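Local coordinates for 50S ribosomal protein L16 arginine hydroxylase (Escherichia coli, PDB 4CCL) that catalyses the iron- and 2-oxoglutarate-dependent hydroxylation of an arginine in ribosomal protein uL16, working as a homodimer that regulates growth, at residues 111-116 against 196-201; 130-135 against 176-181. All coordinates share one frame; numbering follows the deposited sequence.

Coming from the N terminus, strand 108-116 supplies the first half of contact 1, and the next strand, 131-135, the first half of contact 2. The chain then runs through strands 140-145 and 167-173 and returns at 176-181, closing contact 2 over 40 residues. Only after that does strand 195-202 come back to 108-116 and close contact 1 over 79 residues, so the smaller loop lies wholly within the larger. The two contacts share one antiparallel sheet of the JmjC domain, in the order 178-181, 131-135, 195-202, 108-116. Strands 131-135 and 195-202 are joined by backbone bonds, among them Ile134 N to Tyr198 O at 2.9 Å.

Contact 1 (111-116 against 196-201); sequences LMISFS and MNYSVG. With SO4 (sulfate ion), chain L.
Ile113 holds CG1 anti to its carbonyl carbon (chi1 -57°), and Tyr198 places CG likewise (chi1 -52°), starting both chains beside their backbone N. The two lie side by side, with Ile113 CD1 3.7 Å from Tyr198 CE2. Leu111 CD1 reaches the edge of the Tyr198 ring, and Leu111 CD2 comes to 3.5 Å from Val200 CG2. At the other end SE of selenomethionine Met196 touches Phe115 CB at 3.7 Å and lies 5.1 Å from the Phe115 ring centroid, an oblique Met-aromatic contact. Leu40 of helix 37-45 packs on Ile113, Phe115 and Met196, while Tyr198 OH bonds to Asp33.

The strands are antiparallel neighbours in the double-stranded beta-helix (cupin) core of the JmjC oxygenases, and the hydrogen-bonded pairs are Met112 with Ser199 and Ser114 with Asn197. On the face carrying these four residues, Ser114 OG donates to O1 of a sulfate, probably from the crystallisation liquor, at 2.8 Å; the methyl CE of selenomethionine Met112 lies 3.4 Å from sulfate O2. Arg140, inferred like Ser114 to bind substrate, also holds the sulfate. Asn197 OD1 accepts from Arg140 and Trp142, while its ND2 bonds to Gln135 OE1 and to Met196 O at 2.9 Å, above that carbonyl plane.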
loop_
_atom_site.group_PDB
_atom_site.type_symbol
_atom_site.label_atom_id
_atom_site.label_comp_id
_atom_site.label_asym_id
_atom_site.label_seq_id
_atom_site.Cartn_x
_atom_site.Cartn_y
_atom_site.Cartn_z
ATOM N N LEU B 111 7.612 0.162 -28.028
ATOM C CA LEU B 111 7.479 0.798 -29.336
ATOM C C LEU B 111 6.013 0.811 -29.765
ATOM O O LEU B 111 5.431 -0.245 -30.018
ATOM C CB LEU B 111 8.319 0.027 -30.365
ATOM C CG LEU B 111 8.738 0.630 -31.716
ATOM C CD1 LEU B 111 7.575 0.844 -32.665
ATOM C CD2 LEU B 111 9.486 1.928 -31.516
HETATM N N MSE B 112 5.419 1.998 -29.864
HETATM C CA MSE B 112 4.044 2.084 -30.356
HETATM C C MSE B 112 4.015 2.698 -31.755
HETATM O O MSE B 112 4.710 3.674 -32.028
HETATM C CB MSE B 112 3.137 2.842 -29.372
HETATM C CG MSE B 112 2.989 4.344 -29.614
HETATM SE SE MSE B 112 1.582 4.812 -30.902
HETATM C CE MSE B 112 1.777 6.746 -30.826
ATOM N N ILE B 113 3.225 2.107 -32.647
ATOM C CA ILE B 113 3.182 2.560 -34.036
ATOM C C ILE B 113 1.846 3.209 -34.372
ATOM O O ILE B 113 0.798 2.713 -33.972
ATOM C CB ILE B 113 3.421 1.389 -35.017
ATOM C CG1 ILE B 113 4.760 0.717 -34.726
ATOM C CG2 ILE B 113 3.372 1.869 -36.465
ATOM C CD1 ILE B 113 5.098 -0.416 -35.666
ATOM N N SER B 114 1.881 4.316 -35.107
ATOM C CA SER B 114 0.644 4.920 -35.586
ATOM C C SER B 114 0.637 5.050 -37.105
ATOM O O SER B 114 1.621 5.481 -37.704
ATOM C CB SER B 114 0.407 6.288 -34.936
ATOM O OG SER B 114 1.319 7.258 -35.422
ATOM N N PHE B 115 -0.473 4.662 -37.725
ATOM C CA PHE B 115 -0.683 4.916 -39.145
ATOM C C PHE B 115 -1.773 5.958 -39.307
ATOM O O PHE B 115 -2.877 5.791 -38.798
ATOM C CB PHE B 115 -1.072 3.639 -39.895
ATOM C CG PHE B 115 -1.548 3.887 -41.305
ATOM C CD1 PHE B 115 -0.647 4.191 -42.314
ATOM C CD2 PHE B 115 -2.895 3.812 -41.619
ATOM C CE1 PHE B 115 -1.080 4.420 -43.606
ATOM C CE2 PHE B 115 -3.334 4.038 -42.911
ATOM C CZ PHE B 115 -2.426 4.342 -43.906
ATOM N N SER B 116 -1.466 7.036 -40.018
ATOM C CA SER B 116 -2.438 8.104 -40.207
ATOM C C SER B 116 -2.615 8.517 -41.668
ATOM O O SER B 116 -1.645 8.736 -42.389
ATOM C CB SER B 116 -2.069 9.321 -39.350
ATOM O OG SER B 116 -0.711 9.683 -39.534
HETATM N N MSE B 196 3.455 6.690 -41.357
HETATM C CA MSE B 196 3.766 5.742 -40.298
HETATM C C MSE B 196 4.734 6.380 -39.304
HETATM O O MSE B 196 5.788 6.891 -39.687
HETATM C CB MSE B 196 4.374 4.465 -40.884
HETATM C CG MSE B 196 3.379 3.609 -41.648
HETATM SE SE MSE B 196 2.368 2.420 -40.476
HETATM C CE MSE B 196 3.522 0.857 -40.589
ATOM N N ASN B 197 4.362 6.360 -38.029
ATOM C CA ASN B 197 5.210 6.906 -36.976
ATOM C C ASN B 197 5.542 5.856 -35.927
ATOM O O ASN B 197 4.680 5.071 -35.520
ATOM C CB ASN B 197 4.549 8.118 -36.315
ATOM C CG ASN B 197 4.920 9.425 -36.990
ATOM O OD1 ASN B 197 4.826 10.494 -36.386
ATOM N ND2 ASN B 197 5.347 9.346 -38.245
ATOM N N TYR B 198 6.798 5.851 -35.492
ATOM C CA TYR B 198 7.254 4.873 -34.522
ATOM C C TYR B 198 7.731 5.588 -33.275
ATOM O O TYR B 198 8.786 6.213 -33.268
ATOM C CB TYR B 198 8.397 4.045 -35.109
ATOM C CG TYR B 198 8.071 3.438 -36.450
ATOM C CD1 TYR B 198 8.185 4.185 -37.618
ATOM C CD2 TYR B 198 7.637 2.124 -36.551
ATOM C CE1 TYR B 198 7.880 3.642 -38.846
ATOM C CE2 TYR B 198 7.332 1.568 -37.778
ATOM C CZ TYR B 198 7.456 2.334 -38.921
ATOM O OH TYR B 198 7.152 1.793 -40.145
ATOM N N SER B 199 6.970 5.446 -32.200
ATOM C CA SER B 199 7.301 6.106 -30.952
ATOM C C SER B 199 8.012 5.149 -30.007
ATOM O O SER B 199 7.437 4.143 -29.569
ATOM C CB SER B 199 6.042 6.688 -30.302
ATOM O OG SER B 199 5.463 7.689 -31.126
ATOM N N VAL B 200 9.264 5.473 -29.701
ATOM C CA VAL B 200 10.009 4.740 -28.700
ATOM C C VAL B 200 9.728 5.495 -27.425
ATOM O O VAL B 200 10.173 6.636 -27.250
ATOM C CB VAL B 200 11.524 4.804 -28.954
ATOM C CG1 VAL B 200 12.275 4.028 -27.879
ATOM C CG2 VAL B 200 11.863 4.282 -30.338
ATOM N N GLY B 201 8.976 4.852 -26.540
ATOM C CA GLY B 201 8.517 5.490 -25.328
ATOM C C GLY B 201 9.401 5.149 -24.155
ATOM O O GLY B 201 10.144 4.168 -24.181
HETATM S S SO4 L . 1.206 9.681 -32.832
HETATM O O1 SO4 L . 2.295 8.918 -33.435
HETATM O O2 SO4 L . 1.556 10.048 -31.462
HETATM O O3 SO4 L . 0.977 10.902 -33.598
HETATM O O4 SO4 L . -0.000 8.860 -32.833
#

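Contact 2 (130-135 against 176-181); sequences DVFIIQ and GDILYI
The Phe132 ring has Tyr180 CD1 over one face, 3.6 Å above the plane and displaced toward the rim, and Ile178 CG2 at its edge. The two rings are inclined at 39°, an oblique pairing with centroids 4.9 Å apart. At the edge of the Tyr180 ring sits the carboxylate of Asp130, turned only 9° from the ring plane; Tyr180 OH donates to Asp130 OD2 over 2.6 Å on its anti side. CG of Tyr180 stands anti to the backbone N (chi1 166°), which heads it along the strands in the direction of Asp130. An alanine in place of Tyr180 would probably leave Asp130 OD2 and Gln18 N without this hydroxyl and open a gap over the Phe132 face that CD1 covers.

Backbone bonds pair Val131 with Ile181 and Ile133 with Leu179, and continue beyond the start of strand 178-181 from Gln135 N to Asp177 O and from Gly176 N to Gln135 O. This is an antiparallel pair of the double-stranded beta-helix core, with Ile181 beside the iron ligand His187. On the face away from the aromatic pair, Ile133 CD1 meets Ile181 CD1 at 3.9 Å. Asp130 OD1 has a salt bridge to Arg107.

In the same sheet, strand 178-181 is flanked by 22-24 and strand 131-135 by 195-202. Phe12 of helix 9-15 meets both aromatic rings, and strands 140-145 and 167-173 pack against Leu179 from the other side.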
loop_
_atom_site.group_PDB
_atom_site.type_symbol
_atom_site.label_atom_id
_atom_site.label_comp_id
_atom_site.label_asym_id
_atom_site.label_seq_id
_atom_site.Cartn_x
_atom_site.Cartn_y
_atom_site.Cartn_z
ATOM N N ASP B 130 9.498 10.774 -21.666
ATOM C CA ASP B 130 10.296 11.080 -22.843
ATOM C C ASP B 130 9.836 10.195 -23.992
ATOM O O ASP B 130 9.352 9.085 -23.774
ATOM C CB ASP B 130 11.774 10.818 -22.563
ATOM C CG ASP B 130 12.269 11.532 -21.323
ATOM O OD1 ASP B 130 12.082 10.992 -20.210
ATOM O OD2 ASP B 130 12.841 12.635 -21.460
ATOM N N VAL B 131 9.981 10.688 -25.216
ATOM C CA VAL B 131 9.627 9.897 -26.385
ATOM C C VAL B 131 10.499 10.259 -27.586
ATOM O O VAL B 131 10.889 11.417 -27.755
ATOM C CB VAL B 131 8.121 10.043 -26.737
ATOM C CG1 VAL B 131 7.802 11.453 -27.218
ATOM C CG2 VAL B 131 7.696 9.004 -27.773
ATOM N N PHE B 132 10.831 9.259 -28.398
ATOM C CA PHE B 132 11.458 9.512 -29.688
ATOM C C PHE B 132 10.448 9.164 -30.771
ATOM O O PHE B 132 9.988 8.027 -30.847
ATOM C CB PHE B 132 12.720 8.666 -29.866
ATOM C CG PHE B 132 13.881 9.117 -29.026
ATOM C CD1 PHE B 132 14.034 8.656 -27.729
ATOM C CD2 PHE B 132 14.829 9.988 -29.539
ATOM C CE1 PHE B 132 15.103 9.063 -26.956
ATOM C CE2 PHE B 132 15.901 10.400 -28.771
ATOM C CZ PHE B 132 16.038 9.935 -27.477
ATOM N N ILE B 133 10.089 10.132 -31.606
ATOM C CA ILE B 133 9.110 9.864 -32.650
ATOM C C ILE B 133 9.781 9.778 -34.018
ATOM O O ILE B 133 10.254 10.775 -34.561
ATOM C CB ILE B 133 7.988 10.914 -32.669
ATOM C CG1 ILE B 133 7.334 11.006 -31.287
ATOM C CG2 ILE B 133 6.961 10.567 -33.731
ATOM C CD1 ILE B 133 6.336 12.142 -31.144
ATOM N N ILE B 134 9.804 8.568 -34.564
ATOM C CA ILE B 134 10.497 8.271 -35.809
ATOM C C ILE B 134 9.540 8.316 -36.990
ATOM O O ILE B 134 8.537 7.603 -37.016
ATOM C CB ILE B 134 11.131 6.866 -35.757
ATOM C CG1 ILE B 134 12.021 6.723 -34.521
ATOM C CG2 ILE B 134 11.921 6.584 -37.027
ATOM C CD1 ILE B 134 12.364 5.286 -34.178
ATOM N N GLN B 135 9.856 9.154 -37.971
ATOM C CA GLN B 135 9.057 9.223 -39.186
ATOM C C GLN B 135 9.369 8.051 -40.110
ATOM O O GLN B 135 10.525 7.810 -40.457
ATOM C CB GLN B 135 9.287 10.546 -39.917
ATOM C CG GLN B 135 8.508 10.675 -41.223
ATOM C CD GLN B 135 7.008 10.747 -41.009
ATOM O OE1 GLN B 135 6.528 11.483 -40.147
ATOM N NE2 GLN B 135 6.260 9.974 -41.790
ATOM N N GLY B 176 12.977 8.779 -41.680
ATOM C CA GLY B 176 14.290 8.725 -41.064
ATOM C C GLY B 176 14.490 9.789 -40.000
ATOM O O GLY B 176 15.381 9.673 -39.157
ATOM N N ASP B 177 13.659 10.828 -40.038
ATOM C CA ASP B 177 13.731 11.899 -39.051
ATOM C C ASP B 177 13.190 11.449 -37.698
ATOM O O ASP B 177 12.289 10.609 -37.619
ATOM C CB ASP B 177 12.969 13.135 -39.530
ATOM C CG ASP B 177 13.539 13.716 -40.808
ATOM O OD1 ASP B 177 14.749 13.537 -41.065
ATOM O OD2 ASP B 177 12.772 14.356 -41.555
ATOM N N ILE B 178 13.753 12.011 -36.634
ATOM C CA ILE B 178 13.324 11.697 -35.278
ATOM C C ILE B 178 13.044 12.976 -34.507
ATOM O O ILE B 178 13.815 13.933 -34.576
ATOM C CB ILE B 178 14.398 10.904 -34.520
ATOM C CG1 ILE B 178 14.880 9.725 -35.361
ATOM C CG2 ILE B 178 13.862 10.419 -33.180
ATOM C CD1 ILE B 178 16.068 9.025 -34.778
ATOM N N LEU B 179 11.931 12.990 -33.783
ATOM C CA LEU B 179 11.607 14.099 -32.902
ATOM C C LEU B 179 11.680 13.641 -31.447
ATOM O O LEU B 179 10.836 12.869 -30.993
ATOM C CB LEU B 179 10.209 14.627 -33.224
ATOM C CG LEU B 179 9.605 15.676 -32.289
ATOM C CD1 LEU B 179 10.459 16.930 -32.262
ATOM C CD2 LEU B 179 8.181 16.006 -32.709
ATOM N N TYR B 180 12.686 14.119 -30.718
ATOM C CA TYR B 180 12.791 13.825 -29.295
ATOM C C TYR B 180 12.051 14.868 -28.475
ATOM O O TYR B 180 12.346 16.059 -28.569
ATOM C CB TYR B 180 14.244 13.765 -28.819
ATOM C CG TYR B 180 14.324 13.793 -27.308
ATOM C CD1 TYR B 180 13.939 12.690 -26.559
ATOM C CD2 TYR B 180 14.742 14.932 -26.628
ATOM C CE1 TYR B 180 13.985 12.709 -25.179
ATOM C CE2 TYR B 180 14.790 14.959 -25.247
ATOM C CZ TYR B 180 14.410 13.844 -24.529
ATOM O OH TYR B 180 14.455 13.858 -23.158
ATOM N N ILE B 181 11.071 14.409 -27.702
ATOM C CA ILE B 181 10.316 15.254 -26.783
ATOM C C ILE B 181 10.472 14.839 -25.315
ATOM O O ILE B 181 10.111 13.720 -24.952
ATOM C CB ILE B 181 8.823 15.276 -27.143
ATOM C CG1 ILE B 181 8.645 15.469 -28.654
ATOM C CG2 ILE B 181 8.113 16.368 -26.361
ATOM C CD1 ILE B 181 7.215 15.345 -29.133
#